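Local coordinates for protein monovalent Na+/H+ antiporter subunit A (Dietzia sp. DQ12-45-1b, PDB 7D3U) that probably acts as an antiporter subunit of the membrane-embedded Mrp complex, helping to exchange sodium ions for protons across the cell membrane, at residues 605-616 with 628-639; 68-76 with 479-487. All blocks are in the same frame, centred on the assembly; numbering follows the deposited sequence.

How the contacts relate
Contact 1 and contact 2 join different pairs of helices on opposite sides of the chain's centre, with centres 85 Å apart and nearest atoms about 71 Å apart. Contact 1 is fully buried and local in sequence: two neighbouring antiparallel helices mesh along three turns through leucine, valine, methionine and tryptophan, flanked by subunits C and F. Contact 2 is partly buried and long-range in sequence. It brings the start of helix 71-94 against helix 477-484 and the residues after it, mostly through alanine and proline. Both have detergent close by and depend on apolar packing, but contact 1 fits large side chains into holes lined partly by small residues, whereas contact 2 lets backbones approach over small ones.

Contact 1 of 2, residues 605-616 with 628-639; sequences VVVLLVVGTAAM and NVGIVGFAMALW
An antiparallel helical hairpin, both arms in predicted membrane spans of the MbhD-type region, is closed by reciprocal knobs-into-holes packing: Leu-609 enters a hole among Val-632, Ala-635, Met-636 and Trp-639, and Val-632 one among Leu-609, Gly-612, Thr-613 and Met-616. The axes approach to 8.7 Å. With CG anti to its backbone N (chi1 -169°), Leu-609 sets CD1 3.8 Å from Ala-635 CB, while CD2 meets the indole edge of Trp-639. Over a face of that indole, Val-605 CG2 makes a CH-pi contact 4.0 Å from the centroid of the five-membered ring. Gly-612, lacking a side chain, admits Val-632 CG2 to 3.7 Å from its own carbonyl carbon. Thr-613 suits this apolar helix because OG1 hydrogen-bonds to Leu-609 O (2.9 Å), one turn earlier, on the opposite face from its own N-H. Met-616 bends at chi3 and lays CE 3.6 Å from Val-632 CG2. Asn-628 presses its amide against Ala-615 CB, although which amide atom lies where is doubtful; an alanine here would probably leave a gap beside that methyl. Subunit C packs on Val-632 through its His-35, subunit F on Ile-631 through its Leu-38. This is knobs-into-holes packing between the two arms of an antiparallel transmembrane hairpin.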
# COMPACT_ATOMS: atom_id res chain seq x y z
N VAL B 605 13.43 -37.67 6.78
CA VAL B 605 13.59 -36.32 6.24
C VAL B 605 12.86 -35.32 7.12
O VAL B 605 13.29 -34.17 7.25
CB VAL B 605 13.13 -36.26 4.77
CG1 VAL B 605 11.75 -36.83 4.61
CG2 VAL B 605 13.19 -34.83 4.26
N VAL B 606 11.76 -35.73 7.76
CA VAL B 606 11.11 -34.84 8.72
C VAL B 606 12.05 -34.52 9.88
O VAL B 606 12.15 -33.37 10.32
CB VAL B 606 9.79 -35.46 9.22
CG1 VAL B 606 9.41 -34.90 10.57
CG2 VAL B 606 8.69 -35.20 8.21
N VAL B 607 12.77 -35.53 10.38
CA VAL B 607 13.70 -35.32 11.48
C VAL B 607 14.86 -34.44 11.04
O VAL B 607 15.28 -33.54 11.78
CB VAL B 607 14.19 -36.67 12.03
CG1 VAL B 607 15.54 -36.52 12.71
CG2 VAL B 607 13.17 -37.25 13.00
N LEU B 608 15.39 -34.68 9.84
CA LEU B 608 16.48 -33.84 9.36
C LEU B 608 16.03 -32.39 9.18
O LEU B 608 16.78 -31.46 9.50
CB LEU B 608 17.03 -34.40 8.05
CG LEU B 608 17.94 -35.61 8.25
CD1 LEU B 608 18.39 -36.15 6.91
CD2 LEU B 608 19.12 -35.23 9.11
N LEU B 609 14.80 -32.18 8.70
CA LEU B 609 14.30 -30.82 8.53
C LEU B 609 14.08 -30.14 9.87
O LEU B 609 14.39 -28.96 10.04
CB LEU B 609 13.01 -30.83 7.71
CG LEU B 609 12.52 -29.47 7.24
CD1 LEU B 609 13.58 -28.79 6.40
CD2 LEU B 609 11.23 -29.62 6.46
N VAL B 610 13.53 -30.88 10.85
CA VAL B 610 13.34 -30.31 12.18
C VAL B 610 14.67 -29.94 12.80
O VAL B 610 14.82 -28.87 13.40
CB VAL B 610 12.56 -31.30 13.06
CG1 VAL B 610 12.69 -30.93 14.53
CG2 VAL B 610 11.10 -31.35 12.65
N VAL B 611 15.67 -30.81 12.65
CA VAL B 611 16.98 -30.55 13.23
C VAL B 611 17.63 -29.34 12.56
O VAL B 611 18.21 -28.48 13.23
CB VAL B 611 17.86 -31.81 13.13
CG1 VAL B 611 19.32 -31.44 13.11
CG2 VAL B 611 17.57 -32.74 14.28
N GLY B 612 17.54 -29.25 11.23
CA GLY B 612 18.08 -28.09 10.54
C GLY B 612 17.40 -26.80 10.94
O GLY B 612 18.06 -25.78 11.17
N THR B 613 16.07 -26.82 11.05
CA THR B 613 15.34 -25.62 11.44
C THR B 613 15.68 -25.20 12.86
O THR B 613 15.85 -24.00 13.14
CB THR B 613 13.84 -25.85 11.30
OG1 THR B 613 13.54 -26.19 9.94
CG2 THR B 613 13.06 -24.61 11.69
N ALA B 614 15.80 -26.16 13.78
CA ALA B 614 16.17 -25.82 15.15
C ALA B 614 17.59 -25.26 15.21
O ALA B 614 17.84 -24.27 15.91
CB ALA B 614 16.03 -27.04 16.05
N ALA B 615 18.52 -25.88 14.49
CA ALA B 615 19.89 -25.38 14.47
C ALA B 615 19.97 -24.00 13.84
O ALA B 615 20.87 -23.23 14.16
CB ALA B 615 20.80 -26.36 13.73
N MET B 616 19.04 -23.68 12.93
CA MET B 616 19.04 -22.34 12.35
C MET B 616 18.45 -21.32 13.31
O MET B 616 18.97 -20.20 13.41
CB MET B 616 18.25 -22.33 11.04
CG MET B 616 18.19 -20.97 10.38
SD MET B 616 17.12 -20.93 8.93
CE MET B 616 17.58 -22.48 8.16
N ASN B 628 23.06 -23.86 8.16
CA ASN B 628 21.77 -24.47 8.40
C ASN B 628 20.76 -24.12 7.31
O ASN B 628 19.85 -24.89 7.04
CB ASN B 628 21.24 -24.06 9.77
CG ASN B 628 21.98 -24.74 10.89
OD1 ASN B 628 22.34 -24.11 11.89
ND2 ASN B 628 22.22 -26.04 10.74
N VAL B 629 20.93 -22.96 6.66
CA VAL B 629 20.08 -22.63 5.52
C VAL B 629 20.36 -23.58 4.36
O VAL B 629 19.43 -24.09 3.72
CB VAL B 629 20.28 -21.16 5.11
CG1 VAL B 629 19.97 -20.97 3.63
CG2 VAL B 629 19.39 -20.27 5.95
N GLY B 630 21.63 -23.83 4.08
CA GLY B 630 21.97 -24.82 3.07
C GLY B 630 21.45 -26.20 3.42
O GLY B 630 20.98 -26.94 2.55
N ILE B 631 21.50 -26.55 4.71
CA ILE B 631 21.03 -27.87 5.13
C ILE B 631 19.51 -27.97 4.99
O ILE B 631 18.99 -29.01 4.57
CB ILE B 631 21.49 -28.16 6.57
CG1 ILE B 631 22.95 -28.57 6.56
CG2 ILE B 631 20.63 -29.24 7.21
CD1 ILE B 631 23.49 -28.80 7.92
N VAL B 632 18.79 -26.91 5.34
CA VAL B 632 17.34 -26.92 5.18
C VAL B 632 16.97 -26.96 3.71
O VAL B 632 15.99 -27.60 3.32
CB VAL B 632 16.72 -25.72 5.91
CG1 VAL B 632 15.28 -25.50 5.46
CG2 VAL B 632 16.76 -25.93 7.41
N GLY B 633 17.75 -26.28 2.86
CA GLY B 633 17.52 -26.38 1.43
C GLY B 633 17.72 -27.79 0.91
O GLY B 633 16.92 -28.28 0.10
N PHE B 634 18.77 -28.47 1.37
CA PHE B 634 18.99 -29.85 0.97
C PHE B 634 17.88 -30.76 1.48
O PHE B 634 17.44 -31.67 0.76
CB PHE B 634 20.35 -30.33 1.47
CG PHE B 634 21.42 -30.30 0.43
CD1 PHE B 634 22.14 -29.14 0.19
CD2 PHE B 634 21.71 -31.42 -0.32
CE1 PHE B 634 23.13 -29.11 -0.76
CE2 PHE B 634 22.70 -31.40 -1.28
CZ PHE B 634 23.41 -30.24 -1.50
N ALA B 635 17.43 -30.54 2.71
CA ALA B 635 16.35 -31.35 3.25
C ALA B 635 15.04 -31.11 2.51
O ALA B 635 14.26 -32.04 2.31
CB ALA B 635 16.17 -31.07 4.74
N MET B 636 14.80 -29.88 2.07
CA MET B 636 13.60 -29.60 1.28
C MET B 636 13.71 -30.19 -0.12
O MET B 636 12.69 -30.61 -0.69
CB MET B 636 13.36 -28.10 1.21
CG MET B 636 12.86 -27.50 2.50
SD MET B 636 11.09 -27.76 2.71
CE MET B 636 10.49 -26.96 1.23
N ALA B 637 14.91 -30.24 -0.68
CA ALA B 637 15.09 -30.94 -1.95
C ALA B 637 14.83 -32.43 -1.80
O ALA B 637 14.16 -33.04 -2.65
CB ALA B 637 16.49 -30.69 -2.49
N LEU B 638 15.34 -33.03 -0.73
CA LEU B 638 15.03 -34.43 -0.44
C LEU B 638 13.54 -34.63 -0.21
O LEU B 638 12.99 -35.67 -0.59
CB LEU B 638 15.83 -34.89 0.78
CG LEU B 638 15.56 -36.30 1.32
CD1 LEU B 638 15.77 -37.33 0.23
CD2 LEU B 638 16.44 -36.58 2.51
N TRP B 639 12.88 -33.65 0.40
CA TRP B 639 11.43 -33.71 0.58
C TRP B 639 10.72 -33.73 -0.77
O TRP B 639 9.87 -34.59 -1.02
CB TRP B 639 10.97 -32.51 1.41
CG TRP B 639 10.25 -32.84 2.67
CD1 TRP B 639 10.43 -32.27 3.89
CD2 TRP B 639 9.19 -33.80 2.83
NE1 TRP B 639 9.58 -32.81 4.81
CE2 TRP B 639 8.81 -33.76 4.19
CE3 TRP B 639 8.55 -34.69 1.98
CZ2 TRP B 639 7.80 -34.57 4.70
CZ3 TRP B 639 7.56 -35.50 2.49
CH2 TRP B 639 7.19 -35.43 3.83

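Contact 2 of 2, residues 68-76 with 479-487; sequences SLDPLARVF and AVAAAARAS. With LMT (dodecyl-beta-D-maltoside), chain Z.
Val-75 holds CG1 anti to the backbone N (chi1 169°) and thereby aims CG2 across to helix 477-484, while Leu-72, with its CG likewise anti (chi1 165°), sends its branches past Ala-483, CD2 reaching toward Ser-487 CB. The contact is a packing of two steeply inclined helix segments: the first turn of helix 71-94, a predicted membrane span in a region probably related to the N-terminal part of complex I chain 5, lies against helix 477-484 and the residues after it, as far as Ser-487. Their axes run at 132° to one another and approach to 7.7 Å. Alanine suits the second segment because its single methyl lets the backbones come close, with Leu-72 CA only 3.9 Å from Ala-483 CA. The methyl of Ala-483 is the central point, 3.6 Å from Leu-72 CA and 3.7 Å from Val-75 CG2. Pro-71 suits the first turn of a helix, where its missing N-H costs no helical bond, and its compact, puckered ring packs well between alanines: CB lies 3.9 Å from Ala-482 CB, and CD touches Ala-486 CB at the same separation. Asp-70 occupies the N-cap position, and its carboxylate is held by a salt bridge from OD1 to NH2 of Arg-252, which ties the helix start to helix 243-252. Leu-72 also packs on Tyr-248 and Arg-252 of that helix, and Ala-483 on Ile-319 of helix 312-341. The extended Arg-74 chain carries its guanidinium to Trp-44, which it engages by a cation-pi contact and by a hydrogen bond from NH1 to Trp-44 O; its NH2 comes loosely, at 3.9 Å, to O2' of the bound dodecyl maltoside. That detergent also borders the other segment, where Ala-479 CB lies 3.3 Å from its glycosidic oxygen O1'.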
# COMPACT_ATOMS: atom_id res chain seq x y z
N SER B 68 -38.05 23.66 -7.69
CA SER B 68 -39.43 24.04 -7.45
C SER B 68 -39.46 25.44 -6.86
O SER B 68 -38.54 25.85 -6.16
CB SER B 68 -40.15 23.07 -6.51
OG SER B 68 -41.24 23.69 -5.87
N LEU B 69 -40.54 26.17 -7.15
CA LEU B 69 -40.68 27.56 -6.76
C LEU B 69 -41.97 27.76 -5.97
O LEU B 69 -42.75 28.67 -6.23
CB LEU B 69 -40.62 28.47 -7.98
CG LEU B 69 -40.82 29.98 -7.79
CD1 LEU B 69 -39.71 30.55 -6.93
CD2 LEU B 69 -40.85 30.69 -9.13
N ASP B 70 -42.21 26.89 -4.99
CA ASP B 70 -43.34 27.07 -4.10
C ASP B 70 -43.23 28.43 -3.41
O ASP B 70 -42.13 28.98 -3.28
CB ASP B 70 -43.39 25.94 -3.07
CG ASP B 70 -42.10 25.77 -2.31
OD1 ASP B 70 -41.05 26.24 -2.81
OD2 ASP B 70 -42.12 25.18 -1.22
N PRO B 71 -44.35 29.00 -2.96
CA PRO B 71 -44.33 30.39 -2.49
C PRO B 71 -43.30 30.68 -1.40
O PRO B 71 -42.80 31.81 -1.33
CB PRO B 71 -45.76 30.60 -1.97
CG PRO B 71 -46.57 29.67 -2.79
CD PRO B 71 -45.72 28.45 -2.98
N LEU B 72 -42.97 29.70 -0.56
CA LEU B 72 -41.87 29.89 0.38
C LEU B 72 -40.58 30.19 -0.36
O LEU B 72 -39.85 31.14 -0.02
CB LEU B 72 -41.71 28.65 1.26
CG LEU B 72 -40.40 28.57 2.04
CD1 LEU B 72 -40.35 29.65 3.09
CD2 LEU B 72 -40.24 27.20 2.67
N ALA B 73 -40.28 29.41 -1.40
CA ALA B 73 -39.16 29.75 -2.26
C ALA B 73 -39.38 31.07 -2.99
O ALA B 73 -38.45 31.85 -3.15
CB ALA B 73 -38.90 28.62 -3.27
N ARG B 74 -40.62 31.35 -3.41
CA ARG B 74 -40.85 32.61 -4.11
C ARG B 74 -40.54 33.81 -3.22
O ARG B 74 -40.24 34.89 -3.73
CB ARG B 74 -42.29 32.69 -4.61
CG ARG B 74 -42.46 33.68 -5.74
CD ARG B 74 -43.92 33.96 -6.05
NE ARG B 74 -44.07 34.53 -7.39
CZ ARG B 74 -45.19 35.10 -7.83
NH1 ARG B 74 -45.23 35.59 -9.06
NH2 ARG B 74 -46.25 35.17 -7.05
N VAL B 75 -40.60 33.64 -1.90
CA VAL B 75 -40.22 34.71 -0.99
C VAL B 75 -38.72 34.67 -0.71
O VAL B 75 -38.07 35.72 -0.64
CB VAL B 75 -41.05 34.63 0.30
CG1 VAL B 75 -40.50 35.57 1.35
CG2 VAL B 75 -42.50 34.95 0.01
N PHE B 76 -38.15 33.48 -0.56
CA PHE B 76 -36.75 33.40 -0.16
C PHE B 76 -35.78 33.71 -1.30
O PHE B 76 -34.74 34.34 -1.05
CB PHE B 76 -36.45 32.03 0.45
CG PHE B 76 -36.51 32.02 1.95
CD1 PHE B 76 -37.73 32.05 2.60
CD2 PHE B 76 -35.36 32.00 2.70
CE1 PHE B 76 -37.80 32.05 3.97
CE2 PHE B 76 -35.42 32.00 4.08
CZ PHE B 76 -36.64 32.02 4.71
N ALA B 479 -48.02 37.41 -0.21
CA ALA B 479 -46.81 36.61 -0.39
C ALA B 479 -46.46 35.83 0.87
O ALA B 479 -46.12 34.65 0.80
CB ALA B 479 -45.64 37.50 -0.81
N VAL B 480 -46.56 36.47 2.04
CA VAL B 480 -46.13 35.83 3.27
C VAL B 480 -47.08 34.69 3.65
O VAL B 480 -46.64 33.60 4.01
CB VAL B 480 -46.01 36.86 4.40
CG1 VAL B 480 -45.99 36.18 5.75
CG2 VAL B 480 -44.75 37.69 4.22
N ALA B 481 -48.39 34.94 3.57
CA ALA B 481 -49.36 33.89 3.87
C ALA B 481 -49.27 32.74 2.88
O ALA B 481 -49.42 31.58 3.26
CB ALA B 481 -50.77 34.48 3.89
N ALA B 482 -49.02 33.05 1.60
CA ALA B 482 -48.85 31.97 0.63
C ALA B 482 -47.56 31.20 0.88
O ALA B 482 -47.50 30.00 0.59
CB ALA B 482 -48.88 32.53 -0.79
N ALA B 483 -46.54 31.86 1.42
CA ALA B 483 -45.30 31.19 1.78
C ALA B 483 -45.38 30.47 3.12
O ALA B 483 -44.48 29.69 3.44
CB ALA B 483 -44.16 32.20 1.81
N ALA B 484 -46.43 30.72 3.90
CA ALA B 484 -46.61 30.04 5.17
C ALA B 484 -47.50 28.81 5.03
O ALA B 484 -47.24 27.78 5.68
CB ALA B 484 -47.20 30.99 6.21
N ARG B 485 -48.54 28.88 4.21
CA ARG B 485 -49.33 27.69 3.91
C ARG B 485 -48.61 26.73 2.99
O ARG B 485 -49.15 25.66 2.68
CB ARG B 485 -50.68 28.09 3.31
CG ARG B 485 -50.62 28.43 1.83
CD ARG B 485 -52.00 28.36 1.20
NE ARG B 485 -52.50 26.99 1.14
CZ ARG B 485 -53.41 26.49 1.97
NH1 ARG B 485 -53.91 27.25 2.94
NH2 ARG B 485 -53.81 25.23 1.84
N ALA B 486 -47.41 27.08 2.53
CA ALA B 486 -46.56 26.16 1.78
C ALA B 486 -45.37 25.67 2.59
O ALA B 486 -44.74 24.69 2.19
CB ALA B 486 -46.04 26.83 0.50
N SER B 487 -45.06 26.31 3.71
CA SER B 487 -44.03 25.80 4.60
C SER B 487 -44.57 24.69 5.49
O SER B 487 -43.89 23.69 5.74
CB SER B 487 -43.46 26.93 5.45
OG SER B 487 -44.02 26.92 6.75
C1B LMT Z . -51.55 42.46 -5.84
C2B LMT Z . -51.89 43.04 -7.22
C3B LMT Z . -52.47 44.46 -7.08
C4B LMT Z . -51.68 45.28 -6.04
C5B LMT Z . -51.72 44.52 -4.70
C6B LMT Z . -52.59 45.28 -3.70
O1B LMT Z . -50.17 42.45 -5.68
O2B LMT Z . -50.72 43.07 -7.94
O3B LMT Z . -53.82 44.44 -6.82
O4' LMT Z . -50.37 45.44 -6.43
O5B LMT Z . -52.16 43.19 -4.82
O6B LMT Z . -52.55 44.67 -2.48
C1' LMT Z . -47.06 40.30 -4.17
C2' LMT Z . -48.23 39.41 -4.62
C3' LMT Z . -49.27 40.24 -5.42
C4' LMT Z . -49.60 41.58 -4.73
C5' LMT Z . -48.25 42.20 -4.31
C6' LMT Z . -48.36 43.58 -3.71
O1' LMT Z . -46.22 39.61 -3.34
O2' LMT Z . -47.73 38.43 -5.44
O3' LMT Z . -50.40 39.52 -5.60
O5' LMT Z . -47.58 41.37 -3.42
O6' LMT Z . -49.25 43.46 -2.68
C1 LMT Z . -44.99 40.28 -3.10
C2 LMT Z . -43.91 39.27 -3.39
C3 LMT Z . -42.56 39.63 -2.85
C4 LMT Z . -42.72 39.85 -1.37
C5 LMT Z . -41.65 40.76 -0.86
C6 LMT Z . -40.32 40.09 -0.79
C7 LMT Z . -39.46 40.82 0.19
C8 LMT Z . -38.15 41.12 -0.44
C9 LMT Z . -37.36 42.18 0.25
C10 LMT Z . -36.05 42.32 -0.48
C11 LMT Z . -35.76 43.75 -0.81
C12 LMT Z . -34.38 43.92 -1.33